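Side-chain contact in fat acid-binding protein (Eubacterium ventriosum, PDB 3NYI), which probably binds fatty acids, as a DegV-family protein that carries a bound stearic acid: residues C13-K17 against E18-K22. Numbering follows the deposited sequence.
Sequences CDLSK and EYLEK
Ser16 OG accepts the backbone N-H of Tyr19 at 2.9 Å with an N-H...O angle of 154°, which identifies Ser16 as the N-cap of helix 17-23. The serine hydroxyl is turned in between its own backbone N and carbonyl carbon, and from there it faces the first turn; Tyr19 CB lies 3.4 Å from the same OG. The Ser16 carbonyl then starts the helical bonding, taking Leu20 N at 3.1 Å, and Lys17 O receives Glu21 N at 3.2 Å, the next bond of the helix. Leu20 CG also rests 3.3 Å from Ser16 O, so the leucine side chain packs beside a carbonyl already engaged by its own amide.

The apolar half of the contact belongs to Leu15, the residue just before the cap. Its CD2 methyl sits over one face of the Tyr19 ring, 3.8 Å from the ring centroid and 13° off the normal, a CH-pi contact made over the middle of the ring rather than at its rim. Tyr19 CG stands anti to the backbone N (chi1 -174°), which carries the ring back alongside the incoming loop and under that methyl. Nearer the backbone, Leu15 CB meets Leu20 CD2 at 3.9 Å; these are the N' and N4 positions about the cap, so the pair forms a hydrophobic staple.

Further out, Tyr19 OH is hydrogen-bonded to Asp136, and both Leu15 and Tyr19 pack on helix 128-143, while Leu20 turns to Val25 and Ile27 of strand 25-33. Before the cap, Leu15 N makes a weak bond to Cys13 SG. The serine hydroxyl thus supplies an acceptor for a first-turn N-H that has no preceding helical turn to bond to, while the staple and the Leu15-Tyr19 contact close the apolar side of the helix start against helix 128-143 and strand 25-33.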
# COMPACT_ATOMS: atom_id res chain seq x y z
N CYS A 13 0.84 -0.49 -4.35
CA CYS A 13 0.72 0.92 -3.91
C CYS A 13 -0.66 1.52 -4.18
O CYS A 13 -1.07 2.49 -3.54
CB CYS A 13 1.82 1.78 -4.56
SG CYS A 13 1.56 2.08 -6.36
N ASP A 14 -1.38 0.95 -5.15
CA ASP A 14 -2.77 1.36 -5.42
C ASP A 14 -2.93 2.83 -5.87
O ASP A 14 -4.01 3.41 -5.75
CB ASP A 14 -3.66 1.10 -4.20
CG ASP A 14 -3.79 -0.37 -3.86
OD1 ASP A 14 -3.62 -1.20 -4.79
OD2 ASP A 14 -4.07 -0.70 -2.69
N LEU A 15 -1.86 3.44 -6.38
CA LEU A 15 -1.94 4.81 -6.88
C LEU A 15 -2.90 4.90 -8.06
O LEU A 15 -2.95 4.01 -8.90
CB LEU A 15 -0.55 5.30 -7.29
CG LEU A 15 0.34 5.74 -6.12
CD1 LEU A 15 1.81 5.75 -6.55
CD2 LEU A 15 -0.10 7.10 -5.58
N SER A 16 -3.68 5.98 -8.11
CA SER A 16 -4.68 6.14 -9.17
C SER A 16 -4.07 6.23 -10.57
O SER A 16 -2.92 6.64 -10.74
CB SER A 16 -5.51 7.40 -8.91
OG SER A 16 -4.83 8.56 -9.38
N LYS A 17 -4.86 5.86 -11.58
CA LYS A 17 -4.45 6.03 -12.97
C LYS A 17 -3.98 7.46 -13.23
O LYS A 17 -2.94 7.67 -13.86
CB LYS A 17 -5.60 5.70 -13.92
CG LYS A 17 -5.90 4.21 -14.05
CD LYS A 17 -4.76 3.46 -14.71
CE LYS A 17 -5.13 2.00 -14.97
NZ LYS A 17 -6.27 1.86 -15.92
N GLU A 18 -4.76 8.42 -12.75
CA GLU A 18 -4.43 9.84 -12.88
C GLU A 18 -3.06 10.18 -12.30
O GLU A 18 -2.29 10.94 -12.90
CB GLU A 18 -5.45 10.71 -12.16
CG GLU A 18 -6.84 10.75 -12.75
CD GLU A 18 -7.69 11.82 -12.08
OE1 GLU A 18 -7.15 12.56 -11.22
OE2 GLU A 18 -8.89 11.93 -12.40
N TYR A 19 -2.78 9.66 -11.11
CA TYR A 19 -1.54 10.00 -10.43
C TYR A 19 -0.36 9.47 -11.23
O TYR A 19 0.65 10.16 -11.39
CB TYR A 19 -1.52 9.39 -9.02
CG TYR A 19 -0.31 9.83 -8.22
CD1 TYR A 19 -0.42 10.81 -7.25
CD2 TYR A 19 0.94 9.27 -8.46
CE1 TYR A 19 0.68 11.21 -6.51
CE2 TYR A 19 2.05 9.67 -7.75
CZ TYR A 19 1.92 10.64 -6.78
OH TYR A 19 3.03 11.03 -6.07
N LEU A 20 -0.50 8.25 -11.74
CA LEU A 20 0.57 7.60 -12.49
C LEU A 20 0.94 8.42 -13.73
O LEU A 20 2.12 8.62 -14.01
CB LEU A 20 0.18 6.18 -12.89
CG LEU A 20 -0.11 5.24 -11.71
CD1 LEU A 20 -0.56 3.89 -12.22
CD2 LEU A 20 1.12 5.10 -10.83
N GLU A 21 -0.06 8.87 -14.46
CA GLU A 21 0.19 9.68 -15.65
C GLU A 21 0.79 11.03 -15.28
O GLU A 21 1.78 11.46 -15.87
CB GLU A 21 -1.09 9.87 -16.46
CG GLU A 21 -0.89 10.72 -17.70
CD GLU A 21 -2.07 10.68 -18.65
OE1 GLU A 21 -3.00 11.50 -18.48
OE2 GLU A 21 -2.08 9.82 -19.56
N LYS A 22 0.20 11.69 -14.29
CA LYS A 22 0.65 13.01 -13.88
C LYS A 22 2.10 13.04 -13.45
O LYS A 22 2.85 13.94 -13.83
CB LYS A 22 -0.22 13.54 -12.75
CG LYS A 22 0.16 14.93 -12.29
CD LYS A 22 -0.86 15.43 -11.30
CE LYS A 22 -0.53 16.82 -10.81
NZ LYS A 22 -1.38 17.14 -9.63